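Local coordinates for protein phosphatidylinositol-specific phospholipase C1 (Streptomyces antibioticus, PDB 3H4X) that belongs to the phosphoinositide-specific phospholipase C family and folds as a single chain around a closed barrel of mainly parallel strands flanked by helices, at residues K127-D132 with P195-E200; D62-A67 with H76-G81; F256-G261 with L282-D287; H236-G241 with G269-S274; K42-Y47 with T321-P326. All coordinates share one frame; numbering follows the deposited sequence.

Interaction 1 of 5, residues K127-D132 with P195-E200; sequences KIEMKD and PGTVEE. With EOH (ethanol), chain T.
Glu129 turns CG anti to its own N (chi1 178°) and stays extended, while Lys131 bends back on itself at chi2 and chi3; together these torsions bring the ammonium, the carboxylate and Thr197 into one cluster. Lys131 NZ donates to Thr197 OG1 at 2.9 Å, the two side chains lying alongside each other and pointing the same way. The same NZ makes a salt bridge to Glu129 OE2 at 2.8 Å, reaching it from above the carboxylate plane. From the opposite face, on the anti side, Thr197 N gives its hydrogen to Glu129 OE2 at 3.1 Å. Two donors thus grip one oxygen. The setting is the C-terminal rim of a TIM-type barrel, where parallel strands 124-130 and 189-195 end side by side, Met130 pairing with Pro195, and the chains open into loops. Here Lys131 O accepts from Glu199 N at 3.2 Å and, weakly, from Val198 N at 3.0 Å. Gly196 lies tight against the strand end, its CA 3.2 Å from Met130 O. Glu199 turns back within its own loop: OE2 accepts from Gly196 N at 2.9 Å through its anti lone pair, and the hydroxyl of Thr209 also bonds to this oxygen.

Interaction 2 of 5, residues D62-A67 with H76-G81; sequences DLWSNA and HSNPLG. With EOH (ethanol), chain H.
Trp64 lays one face of its indole against Pro79, so that strand 58-64 of the TIM-type barrel is covered, at its C-terminal end, by the loop that follows the short antiparallel strand 73-74. Pro79 CD sits over the middle of the face in a CH-pi contact, 3.5 Å from the centroid of the Trp64 six-membered ring and 18° off the normal. Asn78 CA lies over the same ring farther out, at 4.3 Å from that centroid, while the Asn78 side chain crosses the indole at about a right angle, amide and ring planes 60° apart. The loop also meets the ring's edge: His76 O lies near the indole plane, and Trp64 NE1 is taken up by the carbonyl of Ser75. Pro79 CG continues onto Ala67 CB, 4.2 Å away. Two residues before Trp64, Asp62 runs side by side with His76 without a direct bond; Asp62 OD2 takes a hydrogen bond from Tyr40. A water spans this gap, 2.8 Å from both Asp62 OD2 and His76 O.

Interaction 3 of 5, residues F256-G261 with L282-D287; sequences FVVFDG and LLIMTD
Phe259 and Ile284 sit in the middle of a run of five backbone hydrogen bonds that zips the two strands together in parallel; the axes of segments 258-261 and 282-286 approach to 4.7 Å and diverge by 13°. The bonds pass back and forth: Leu282 N to Val257 O, Phe259 N to Leu282 O, Ile284 N to Phe259 O at 2.8 Å and almost straight (175°), Gly261 N to Ile284 O, and Thr286 N to Gly261 O, whose donor is tilted from the carbonyl plane. Packing occurs on both faces. On one, Val258 CG1 meets the tip of Ile284, CD1, at 3.6 Å; on the other, Phe259 CB touches Leu283 CD1 at 4.0 Å. On the Val258 face, Asp260 holds CG anti to its N (chi1 -171°), which brings the carboxylate against the CG2 branch of Ile284, Asp260 OD2 to Ile284 CG2 3.3 Å. Polar contacts share this face: Asp260 OD2 forms a salt bridge with Lys127 and lies close to Glu192, and a water donates to Asp260 OD1 at 2.7 Å and to Thr286 OG1 at 2.8 Å. Parallel neighbours joined through helices, here 263-266 and 274-278, form the beta-alpha-beta unit from which a TIM-type barrel is built.

Interaction 4 of 5, residues H236-G241 with G269-S274; sequences HGAAPG and GSIDTS
Pro240 and Ile271 bring the backbones closest, their CA atoms 4.6 Å apart, yet no direct hydrogen bond joins the two irregular segments. Two waters run between the main chains instead: one accepts from both Gly241 N and Asp272 N, at 2.9 Å each, and the other donates to Asp272 O, with a long, weak link to Gly241 O. The side-chain contact is carried by Ile271, whose CG1 branch stands anti to the carbonyl carbon (chi1 -60°) and runs along the 238-240 backbone. Ile271 CD1 reaches Ala238 CB at 3.9 Å and Ala239 N at 3.7 Å, while CG2 faces the carbonyl of Ala239. Beside it, Pro240 CB packs on Ser270 O at 3.5 Å. Within 269-274, Asp272 OD1 accepts from Ser274 OG at 2.7 Å, on the syn side, and weakly from Ser274 N, a capping bond just ahead of helix 274-278. Gly241 also helps line a pocket holding an acetyl group, with Asp242 and Glu245. The contact lies at the protein surface, joining the loop after strand 232-236 to the link between helices 263-266 and 274-278, with Tyr266 of the former touching both Ala238 and Ile271.

Interaction 5 of 5, residues K42-Y47 with T321-P326; sequences KEKYRY and TADWYP. With EOH (ethanol), chain R.
Lys44 lies across one face of the Tyr325 ring, joining two loops at the C-terminal rim of the TIM-type barrel: the one between strand 31-36 and helix 48-52, and the one that follows strand 319-322. Lys44 CA stands 3.8 Å from the Tyr325 ring centroid, only 5° off the normal, a CH-pi contact, and Lys44 CG comes down on Tyr325 CD2 at 3.5 Å. Pro326 CD lies on the opposite face, offset toward the rim. Tyr45 slides past Tyr325 in the opposite direction, putting its OH 3.4 Å from Tyr325 CB. Tyr325 has CG between its N and carbonyl carbon (chi1 65°), which turns the ring toward Lys44. Farther along the lysine, CE packs on the carboxylate of Asp323, but the charges stay beyond salt-bridge range; Lys44 NZ is held instead by Glu41 and the carbonyl of Asn38. Helices 48-52 and 328-331 touch Tyr45. Tyr325 O receives a hydrogen bond from ethanol O at 2.8 Å and another from a water, which also lies 2.7 Å from Tyr45 OH.

From the N terminus, interaction 5 opens first at 42-47 and closes only at 321-326, so the other four all nest inside its loop, which brings the beginning and end of the barrel together. Interaction 2 closes a short loop beyond strand 58-64, and interaction 1 follows in series, joining the ends of strands 124-130 and 189-195; Asp132 bonds the amides of Ser65 and Asn66 to connect the two. Interactions 4 and 3 then cross, their segments alternating along the chain, and meet where Asp260 O accepts from Gly237 N. A salt bridge joins interaction 1 to interaction 3, whose Met285 O pairs with Thr321 N of interaction 5.

Interaction 1 of 5, residues K127-D132 with P195-E200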
# COMPACT_ATOMS: atom_id res chain seq x y z
N LYS A 127 2.20 -0.72 -1.06
CA LYS A 127 1.40 -1.57 -0.22
C LYS A 127 2.30 -2.63 0.37
O LYS A 127 2.94 -3.39 -0.35
CB LYS A 127 0.29 -2.22 -1.03
CG LYS A 127 -0.47 -3.29 -0.27
CD LYS A 127 -1.59 -3.86 -1.11
CE LYS A 127 -2.12 -5.13 -0.50
NZ LYS A 127 -3.32 -5.63 -1.24
N ILE A 128 2.35 -2.66 1.69
CA ILE A 128 3.22 -3.58 2.39
C ILE A 128 2.39 -4.63 3.09
O ILE A 128 1.58 -4.31 3.98
CB ILE A 128 4.04 -2.84 3.46
CG1 ILE A 128 4.73 -1.60 2.86
CG2 ILE A 128 4.98 -3.80 4.18
CD1 ILE A 128 5.71 -1.91 1.78
N GLU A 129 2.56 -5.89 2.70
CA GLU A 129 2.02 -6.98 3.48
C GLU A 129 3.09 -7.45 4.45
O GLU A 129 4.17 -7.90 4.03
CB GLU A 129 1.56 -8.14 2.60
CG GLU A 129 1.04 -9.32 3.42
CD GLU A 129 0.54 -10.49 2.59
OE1 GLU A 129 0.01 -10.28 1.48
OE2 GLU A 129 0.65 -11.64 3.07
N MET A 130 2.81 -7.32 5.74
CA MET A 130 3.72 -7.80 6.77
C MET A 130 3.44 -9.29 6.94
O MET A 130 2.58 -9.68 7.74
CB MET A 130 3.49 -7.05 8.08
CG MET A 130 3.70 -5.54 7.98
SD MET A 130 5.37 -5.09 7.47
CE MET A 130 6.30 -6.31 8.39
N LYS A 131 4.14 -10.10 6.16
CA LYS A 131 3.84 -11.53 6.05
C LYS A 131 3.64 -12.19 7.40
O LYS A 131 2.69 -12.95 7.62
CB LYS A 131 4.95 -12.26 5.29
CG LYS A 131 5.10 -11.87 3.83
CD LYS A 131 3.82 -12.06 3.04
CE LYS A 131 3.40 -13.51 3.00
NZ LYS A 131 2.29 -13.70 2.03
N ASP A 132 4.57 -11.89 8.31
CA ASP A 132 4.59 -12.50 9.63
C ASP A 132 4.38 -11.47 10.74
O ASP A 132 4.80 -11.68 11.88
CB ASP A 132 5.91 -13.25 9.84
CG ASP A 132 7.14 -12.35 9.67
OD1 ASP A 132 6.97 -11.15 9.40
OD2 ASP A 132 8.28 -12.85 9.81
N PRO A 195 -2.07 -6.97 7.32
CA PRO A 195 -1.56 -8.17 7.97
C PRO A 195 -1.24 -9.24 6.93
O PRO A 195 -1.79 -9.22 5.82
CB PRO A 195 -2.72 -8.63 8.86
CG PRO A 195 -3.63 -7.46 8.97
CD PRO A 195 -3.47 -6.71 7.67
N GLY A 196 -0.37 -10.17 7.29
CA GLY A 196 0.14 -11.15 6.35
C GLY A 196 -0.46 -12.54 6.49
O GLY A 196 -1.10 -12.86 7.50
N THR A 197 -0.23 -13.36 5.48
CA THR A 197 -0.78 -14.71 5.46
C THR A 197 -0.23 -15.59 6.59
O THR A 197 -0.93 -16.48 7.08
CB THR A 197 -0.53 -15.41 4.11
OG1 THR A 197 0.88 -15.41 3.83
CG2 THR A 197 -1.26 -14.67 3.00
N VAL A 198 1.01 -15.36 6.99
CA VAL A 198 1.62 -16.17 8.04
C VAL A 198 1.05 -15.85 9.43
O VAL A 198 0.82 -16.76 10.23
CB VAL A 198 3.15 -16.05 8.06
CG1 VAL A 198 3.74 -16.94 9.14
CG2 VAL A 198 3.71 -16.41 6.70
N GLU A 199 0.83 -14.57 9.71
CA GLU A 199 0.27 -14.22 11.02
C GLU A 199 -1.21 -14.59 11.07
O GLU A 199 -1.77 -14.78 12.15
CB GLU A 199 0.55 -12.76 11.41
CG GLU A 199 -0.29 -11.72 10.70
CD GLU A 199 0.15 -10.29 11.01
OE1 GLU A 199 0.37 -9.94 12.19
OE2 GLU A 199 0.27 -9.51 10.05
N GLU A 200 -1.84 -14.71 9.91
CA GLU A 200 -3.21 -15.22 9.84
C GLU A 200 -3.29 -16.69 10.25
O GLU A 200 -4.36 -17.20 10.59
CB GLU A 200 -3.78 -15.06 8.43
CG GLU A 200 -4.14 -13.63 8.05
CD GLU A 200 -4.55 -13.50 6.60
OE1 GLU A 200 -4.51 -14.52 5.87
OE2 GLU A 200 -4.91 -12.38 6.17
C1 EOH T . -4.10 -8.54 -0.22
C2 EOH T . -4.41 -10.00 0.13
O EOH T . -3.17 -8.41 -1.27

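Interaction 2 of 5, residues D62-A67 with H76-G81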
# COMPACT_ATOMS: atom_id res chain seq x y z
N ASP A 62 6.16 -7.67 -0.05
CA ASP A 62 6.01 -8.62 1.05
C ASP A 62 7.23 -8.54 1.96
O ASP A 62 8.35 -8.78 1.51
CB ASP A 62 5.86 -10.05 0.52
CG ASP A 62 4.56 -10.28 -0.23
OD1 ASP A 62 3.55 -9.64 0.11
OD2 ASP A 62 4.56 -11.10 -1.17
N LEU A 63 7.01 -8.21 3.23
CA LEU A 63 8.08 -8.07 4.21
C LEU A 63 7.96 -9.09 5.32
O LEU A 63 6.86 -9.48 5.71
CB LEU A 63 8.07 -6.68 4.85
CG LEU A 63 8.34 -5.48 3.95
CD1 LEU A 63 8.48 -4.23 4.81
CD2 LEU A 63 9.58 -5.69 3.09
N TRP A 64 9.11 -9.48 5.85
CA TRP A 64 9.18 -10.41 6.97
C TRP A 64 9.96 -9.78 8.12
O TRP A 64 11.09 -9.33 7.92
CB TRP A 64 9.85 -11.71 6.55
CG TRP A 64 9.18 -12.40 5.41
CD1 TRP A 64 9.20 -12.03 4.09
CD2 TRP A 64 8.40 -13.59 5.47
NE1 TRP A 64 8.47 -12.91 3.34
CE2 TRP A 64 7.97 -13.88 4.16
CE3 TRP A 64 8.01 -14.44 6.51
CZ2 TRP A 64 7.17 -14.99 3.87
CZ3 TRP A 64 7.23 -15.54 6.21
CH2 TRP A 64 6.82 -15.81 4.90
N SER A 65 9.36 -9.75 9.30
CA SER A 65 9.98 -9.13 10.47
C SER A 65 10.50 -10.14 11.48
O SER A 65 11.27 -9.78 12.37
CB SER A 65 8.98 -8.24 11.22
OG SER A 65 8.26 -7.38 10.36
N ASN A 66 10.05 -11.39 11.38
CA ASN A 66 10.36 -12.39 12.40
C ASN A 66 11.34 -13.47 11.94
O ASN A 66 11.50 -14.50 12.60
CB ASN A 66 9.07 -13.00 12.96
CG ASN A 66 8.36 -12.06 13.91
OD1 ASN A 66 8.80 -11.85 15.04
ND2 ASN A 66 7.26 -11.46 13.44
N ALA A 67 11.99 -13.23 10.81
CA ALA A 67 13.12 -14.06 10.43
C ALA A 67 14.27 -13.76 11.38
O ALA A 67 14.24 -12.78 12.12
CB ALA A 67 13.51 -13.80 8.99
N HIS A 76 8.70 -13.43 -1.34
CA HIS A 76 7.36 -13.99 -1.46
C HIS A 76 7.17 -15.16 -0.50
O HIS A 76 6.19 -15.23 0.24
CB HIS A 76 7.09 -14.46 -2.89
CG HIS A 76 5.74 -15.08 -3.07
ND1 HIS A 76 4.64 -14.35 -3.45
CD2 HIS A 76 5.31 -16.35 -2.89
CE1 HIS A 76 3.59 -15.15 -3.52
NE2 HIS A 76 3.97 -16.37 -3.18
N SER A 77 8.12 -16.09 -0.52
CA SER A 77 8.06 -17.29 0.30
C SER A 77 8.96 -17.14 1.52
O SER A 77 9.69 -16.15 1.65
CB SER A 77 8.46 -18.50 -0.54
OG SER A 77 7.53 -18.70 -1.59
N ASN A 78 8.88 -18.11 2.42
CA ASN A 78 9.69 -18.09 3.62
C ASN A 78 11.12 -17.69 3.28
O ASN A 78 11.77 -18.36 2.48
CB ASN A 78 9.67 -19.46 4.29
CG ASN A 78 10.31 -19.43 5.66
OD1 ASN A 78 10.17 -18.45 6.39
ND2 ASN A 78 11.02 -20.49 6.00
N PRO A 79 11.61 -16.59 3.86
CA PRO A 79 12.87 -16.06 3.34
C PRO A 79 14.11 -16.88 3.66
O PRO A 79 14.26 -17.41 4.76
CB PRO A 79 12.96 -14.66 3.96
CG PRO A 79 12.07 -14.71 5.15
CD PRO A 79 10.98 -15.68 4.83
N LEU A 80 14.99 -16.97 2.67
CA LEU A 80 16.35 -17.43 2.87
C LEU A 80 17.18 -16.31 2.27
O LEU A 80 17.30 -16.20 1.05
CB LEU A 80 16.58 -18.75 2.14
CG LEU A 80 17.80 -19.56 2.59
CD1 LEU A 80 17.79 -20.94 1.93
CD2 LEU A 80 19.11 -18.83 2.32
N GLY A 81 17.71 -15.46 3.13
CA GLY A 81 18.20 -14.16 2.69
C GLY A 81 17.01 -13.32 2.24
O GLY A 81 16.09 -13.07 3.02
C1 EOH H . 13.74 -12.06 15.31
C2 EOH H . 14.04 -11.28 16.58
O EOH H . 14.91 -12.59 14.73
O HOH W 1 3.85 -13.69 -0.23

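Interaction 3 of 5, residues F256-G261 with L282-D287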
# COMPACT_ATOMS: atom_id res chain seq x y z
N PHE A 256 -8.05 3.93 10.94
CA PHE A 256 -8.17 3.19 9.68
C PHE A 256 -8.98 4.00 8.66
O PHE A 256 -10.18 4.20 8.84
CB PHE A 256 -8.90 1.86 9.91
CG PHE A 256 -8.12 0.87 10.73
CD1 PHE A 256 -7.14 0.08 10.14
CD2 PHE A 256 -8.40 0.69 12.07
CE1 PHE A 256 -6.45 -0.85 10.89
CE2 PHE A 256 -7.71 -0.25 12.82
CZ PHE A 256 -6.73 -1.02 12.22
N VAL A 257 -8.31 4.44 7.60
CA VAL A 257 -9.00 5.15 6.52
C VAL A 257 -8.72 4.51 5.17
O VAL A 257 -9.00 5.08 4.11
CB VAL A 257 -8.65 6.65 6.50
CG1 VAL A 257 -9.11 7.32 7.80
CG2 VAL A 257 -7.15 6.86 6.29
N VAL A 258 -8.15 3.30 5.22
CA VAL A 258 -7.81 2.51 4.04
C VAL A 258 -8.36 1.11 4.24
O VAL A 258 -8.31 0.56 5.35
CB VAL A 258 -6.28 2.46 3.83
CG1 VAL A 258 -5.93 1.69 2.56
CG2 VAL A 258 -5.70 3.87 3.79
N PHE A 259 -8.91 0.55 3.17
CA PHE A 259 -9.58 -0.74 3.20
C PHE A 259 -9.10 -1.52 1.99
O PHE A 259 -8.89 -0.94 0.93
CB PHE A 259 -11.09 -0.54 3.17
CG PHE A 259 -11.60 0.25 4.33
CD1 PHE A 259 -12.10 -0.39 5.45
CD2 PHE A 259 -11.53 1.63 4.32
CE1 PHE A 259 -12.54 0.34 6.53
CE2 PHE A 259 -11.97 2.37 5.40
CZ PHE A 259 -12.49 1.72 6.51
N ASP A 260 -8.90 -2.82 2.16
CA ASP A 260 -8.23 -3.63 1.16
C ASP A 260 -8.92 -4.98 1.12
O ASP A 260 -8.98 -5.68 2.14
CB ASP A 260 -6.76 -3.76 1.57
CG ASP A 260 -5.90 -4.39 0.51
OD1 ASP A 260 -6.20 -5.52 0.10
OD2 ASP A 260 -4.91 -3.75 0.09
N GLY A 261 -9.46 -5.36 -0.03
CA GLY A 261 -10.21 -6.60 -0.11
C GLY A 261 -10.41 -7.07 -1.53
O GLY A 261 -10.10 -6.37 -2.49
N LEU A 282 -9.80 5.28 1.18
CA LEU A 282 -9.17 4.58 0.07
C LEU A 282 -9.61 3.13 0.07
O LEU A 282 -9.59 2.46 1.10
CB LEU A 282 -7.65 4.67 0.15
CG LEU A 282 -7.08 6.09 0.16
CD1 LEU A 282 -5.56 6.06 0.16
CD2 LEU A 282 -7.60 6.92 -1.01
N LEU A 283 -10.01 2.65 -1.10
CA LEU A 283 -10.51 1.29 -1.26
C LEU A 283 -9.65 0.55 -2.28
O LEU A 283 -9.70 0.84 -3.48
CB LEU A 283 -11.98 1.31 -1.70
CG LEU A 283 -12.70 -0.03 -1.82
CD1 LEU A 283 -12.63 -0.82 -0.52
CD2 LEU A 283 -14.14 0.17 -2.24
N ILE A 284 -8.85 -0.40 -1.80
CA ILE A 284 -8.00 -1.21 -2.68
C ILE A 284 -8.73 -2.51 -2.99
O ILE A 284 -9.09 -3.26 -2.07
CB ILE A 284 -6.63 -1.55 -2.02
CG1 ILE A 284 -5.75 -0.31 -1.87
CG2 ILE A 284 -5.89 -2.57 -2.86
CD1 ILE A 284 -6.24 0.71 -0.88
N MET A 285 -8.94 -2.78 -4.28
CA MET A 285 -9.60 -4.00 -4.72
C MET A 285 -8.58 -4.92 -5.38
O MET A 285 -8.02 -4.60 -6.43
CB MET A 285 -10.75 -3.70 -5.67
CG MET A 285 -11.85 -2.86 -5.07
SD MET A 285 -13.36 -3.03 -6.03
CE MET A 285 -14.47 -1.95 -5.14
N THR A 286 -8.35 -6.07 -4.75
CA THR A 286 -7.32 -6.99 -5.18
C THR A 286 -7.86 -8.07 -6.12
O THR A 286 -9.06 -8.32 -6.19
CB THR A 286 -6.62 -7.65 -3.97
OG1 THR A 286 -7.59 -8.29 -3.14
CG2 THR A 286 -5.88 -6.60 -3.14
N ASP A 287 -6.95 -8.72 -6.85
CA ASP A 287 -7.32 -9.74 -7.82
C ASP A 287 -8.44 -9.25 -8.73
O ASP A 287 -9.46 -9.91 -8.91
CB ASP A 287 -7.71 -11.04 -7.11
CG ASP A 287 -6.51 -11.72 -6.48
OD1 ASP A 287 -5.47 -11.83 -7.15
OD2 ASP A 287 -6.60 -12.13 -5.31
O HOH W 2 -7.24 -7.99 -0.36

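Interaction 4 of 5, residues H236-G241 with G269-S274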
# COMPACT_ATOMS: atom_id res chain seq x y z
N HIS A 236 -8.11 -5.22 6.23
CA HIS A 236 -7.91 -6.20 5.16
C HIS A 236 -8.98 -7.27 5.23
O HIS A 236 -9.21 -7.86 6.29
CB HIS A 236 -6.52 -6.79 5.32
CG HIS A 236 -6.17 -7.85 4.33
ND1 HIS A 236 -6.24 -7.68 2.96
CD2 HIS A 236 -5.67 -9.10 4.52
CE1 HIS A 236 -5.84 -8.78 2.36
NE2 HIS A 236 -5.49 -9.66 3.28
N GLY A 237 -9.65 -7.49 4.11
CA GLY A 237 -10.74 -8.46 4.02
C GLY A 237 -12.05 -7.73 3.78
O GLY A 237 -12.54 -7.02 4.65
N ALA A 238 -12.60 -7.89 2.58
CA ALA A 238 -13.83 -7.22 2.20
C ALA A 238 -14.96 -7.62 3.13
O ALA A 238 -15.16 -8.81 3.40
CB ALA A 238 -14.19 -7.55 0.76
N ALA A 239 -15.71 -6.63 3.60
CA ALA A 239 -16.80 -6.88 4.54
C ALA A 239 -17.88 -5.82 4.37
O ALA A 239 -17.59 -4.70 3.94
CB ALA A 239 -16.28 -6.87 5.97
N PRO A 240 -19.13 -6.17 4.70
CA PRO A 240 -20.23 -5.21 4.63
C PRO A 240 -20.21 -4.23 5.80
O PRO A 240 -19.49 -4.44 6.78
CB PRO A 240 -21.47 -6.11 4.72
CG PRO A 240 -21.02 -7.26 5.53
CD PRO A 240 -19.59 -7.51 5.12
N GLY A 241 -20.99 -3.16 5.68
CA GLY A 241 -21.08 -2.16 6.73
C GLY A 241 -19.76 -1.45 6.94
O GLY A 241 -19.01 -1.22 5.99
N GLY A 269 -22.59 -8.02 -4.49
CA GLY A 269 -23.91 -7.57 -4.06
C GLY A 269 -24.08 -7.38 -2.56
O GLY A 269 -25.05 -6.78 -2.12
N SER A 270 -23.13 -7.88 -1.78
CA SER A 270 -23.26 -7.88 -0.33
C SER A 270 -22.71 -6.63 0.34
O SER A 270 -22.95 -6.40 1.53
CB SER A 270 -22.56 -9.11 0.26
OG SER A 270 -21.17 -9.06 0.00
N ILE A 271 -21.99 -5.81 -0.41
CA ILE A 271 -21.29 -4.66 0.15
C ILE A 271 -21.63 -3.38 -0.60
O ILE A 271 -21.55 -3.33 -1.82
CB ILE A 271 -19.76 -4.87 0.13
CG1 ILE A 271 -19.40 -6.11 0.95
CG2 ILE A 271 -19.04 -3.63 0.64
CD1 ILE A 271 -17.99 -6.61 0.72
N ASP A 272 -22.00 -2.34 0.15
CA ASP A 272 -22.26 -1.04 -0.43
C ASP A 272 -20.95 -0.27 -0.55
O ASP A 272 -20.50 0.37 0.40
CB ASP A 272 -23.24 -0.26 0.45
CG ASP A 272 -23.50 1.14 -0.06
OD1 ASP A 272 -23.02 1.47 -1.16
OD2 ASP A 272 -24.19 1.91 0.64
N THR A 273 -20.32 -0.33 -1.72
CA THR A 273 -19.01 0.29 -1.86
C THR A 273 -19.07 1.82 -1.94
O THR A 273 -18.05 2.48 -1.78
CB THR A 273 -18.23 -0.27 -3.06
OG1 THR A 273 -19.03 -0.16 -4.24
CG2 THR A 273 -17.87 -1.73 -2.83
N SER A 274 -20.25 2.39 -2.17
CA SER A 274 -20.38 3.84 -2.21
C SER A 274 -20.02 4.47 -0.86
O SER A 274 -19.58 5.61 -0.80
CB SER A 274 -21.78 4.27 -2.65
OG SER A 274 -22.72 4.08 -1.61
O HOH W 3 -20.49 -0.45 2.98
O HOH W 4 -22.23 -2.69 3.06

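Interaction 5 of 5, residues K42-Y47 with T321-P326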
# COMPACT_ATOMS: atom_id res chain seq x y z
N LYS A 42 11.44 -10.54 -9.49
CA LYS A 42 12.30 -10.37 -10.66
C LYS A 42 11.61 -10.81 -11.96
O LYS A 42 11.90 -10.29 -13.03
CB LYS A 42 13.62 -11.11 -10.45
CG LYS A 42 14.50 -10.49 -9.37
CD LYS A 42 15.68 -11.38 -8.97
CE LYS A 42 15.25 -12.46 -7.99
NZ LYS A 42 16.42 -13.24 -7.49
N GLU A 43 10.69 -11.77 -11.85
CA GLU A 43 9.95 -12.25 -13.01
C GLU A 43 9.03 -11.18 -13.61
O GLU A 43 8.75 -11.19 -14.81
CB GLU A 43 9.13 -13.49 -12.63
CG GLU A 43 8.34 -14.10 -13.77
CD GLU A 43 7.45 -15.25 -13.31
OE1 GLU A 43 7.18 -15.33 -12.09
OE2 GLU A 43 7.02 -16.05 -14.16
N LYS A 44 8.56 -10.26 -12.77
CA LYS A 44 7.72 -9.17 -13.24
C LYS A 44 8.57 -7.99 -13.70
O LYS A 44 8.35 -7.44 -14.78
CB LYS A 44 6.77 -8.70 -12.14
CG LYS A 44 5.76 -9.73 -11.67
CD LYS A 44 4.59 -9.05 -10.96
CE LYS A 44 3.64 -10.05 -10.34
NZ LYS A 44 4.29 -10.75 -9.21
N TYR A 45 9.54 -7.62 -12.87
CA TYR A 45 10.40 -6.47 -13.11
C TYR A 45 11.83 -6.84 -12.76
O TYR A 45 12.12 -7.22 -11.63
CB TYR A 45 9.93 -5.27 -12.27
CG TYR A 45 8.57 -4.77 -12.70
CD1 TYR A 45 8.41 -4.14 -13.92
CD2 TYR A 45 7.45 -4.92 -11.89
CE1 TYR A 45 7.17 -3.68 -14.34
CE2 TYR A 45 6.20 -4.47 -12.29
CZ TYR A 45 6.07 -3.84 -13.52
OH TYR A 45 4.84 -3.39 -13.93
N ARG A 46 12.72 -6.73 -13.74
CA ARG A 46 14.11 -7.13 -13.53
C ARG A 46 14.72 -6.39 -12.34
O ARG A 46 15.40 -6.99 -11.50
CB ARG A 46 14.93 -6.88 -14.79
CG ARG A 46 16.37 -7.36 -14.67
CD ARG A 46 17.10 -7.27 -15.99
NE ARG A 46 18.52 -7.54 -15.84
CZ ARG A 46 19.04 -8.75 -15.62
NH1 ARG A 46 18.24 -9.80 -15.52
NH2 ARG A 46 20.35 -8.90 -15.49
N TYR A 47 14.48 -5.09 -12.28
CA TYR A 47 14.91 -4.26 -11.15
C TYR A 47 13.70 -3.55 -10.58
O TYR A 47 12.74 -3.26 -11.30
CB TYR A 47 15.94 -3.22 -11.59
CG TYR A 47 17.25 -3.81 -12.04
CD1 TYR A 47 18.25 -4.12 -11.12
CD2 TYR A 47 17.50 -4.05 -13.38
CE1 TYR A 47 19.46 -4.66 -11.55
CE2 TYR A 47 18.69 -4.59 -13.81
CZ TYR A 47 19.67 -4.88 -12.89
OH TYR A 47 20.86 -5.42 -13.33
N THR A 321 -5.95 -3.89 -8.41
CA THR A 321 -4.65 -4.55 -8.53
C THR A 321 -4.74 -5.94 -9.12
O THR A 321 -5.73 -6.66 -8.93
CB THR A 321 -3.87 -4.58 -7.18
OG1 THR A 321 -4.35 -5.64 -6.35
CG2 THR A 321 -4.02 -3.26 -6.45
N ALA A 322 -3.69 -6.29 -9.86
CA ALA A 322 -3.54 -7.61 -10.45
C ALA A 322 -2.05 -7.76 -10.79
O ALA A 322 -1.21 -7.12 -10.15
CB ALA A 322 -4.41 -7.76 -11.70
N ASP A 323 -1.73 -8.60 -11.77
CA ASP A 323 -0.33 -8.84 -12.15
C ASP A 323 -0.02 -8.36 -13.56
O ASP A 323 0.77 -8.98 -14.27
CB ASP A 323 -0.00 -10.33 -12.06
CG ASP A 323 -0.05 -10.87 -10.64
OD1 ASP A 323 -0.17 -10.07 -9.69
OD2 ASP A 323 0.03 -12.10 -10.48
N TRP A 324 -0.63 -7.25 -13.97
CA TRP A 324 -0.58 -6.83 -15.37
C TRP A 324 0.69 -6.09 -15.78
O TRP A 324 0.64 -5.07 -16.47
CB TRP A 324 -1.81 -5.97 -15.71
CG TRP A 324 -3.11 -6.69 -15.52
CD1 TRP A 324 -3.35 -8.03 -15.66
CD2 TRP A 324 -4.37 -6.10 -15.17
NE1 TRP A 324 -4.67 -8.30 -15.42
CE2 TRP A 324 -5.32 -7.14 -15.11
CE3 TRP A 324 -4.78 -4.79 -14.89
CZ2 TRP A 324 -6.66 -6.91 -14.79
CZ3 TRP A 324 -6.11 -4.57 -14.58
CH2 TRP A 324 -7.03 -5.62 -14.52
N TYR A 325 1.85 -6.60 -15.36
CA TYR A 325 3.11 -5.97 -15.73
C TYR A 325 3.35 -5.88 -17.26
O TYR A 325 4.05 -4.98 -17.71
CB TYR A 325 4.29 -6.61 -15.00
CG TYR A 325 4.56 -8.05 -15.37
CD1 TYR A 325 5.38 -8.38 -16.43
CD2 TYR A 325 3.98 -9.09 -14.64
CE1 TYR A 325 5.63 -9.69 -16.77
CE2 TYR A 325 4.22 -10.41 -14.98
CZ TYR A 325 5.05 -10.70 -16.04
OH TYR A 325 5.29 -12.02 -16.38
N PRO A 326 2.77 -6.80 -18.05
CA PRO A 326 2.95 -6.69 -19.50
C PRO A 326 2.18 -5.53 -20.12
O PRO A 326 2.33 -5.25 -21.31
CB PRO A 326 2.38 -8.02 -20.03
CG PRO A 326 2.44 -8.95 -18.88
CD PRO A 326 2.15 -8.09 -17.68
C1 EOH R . 7.17 -6.81 -19.42
C2 EOH R . 6.21 -7.62 -20.29
O EOH R . 6.53 -5.73 -18.78
O HOH W 5 4.86 -2.70 -16.52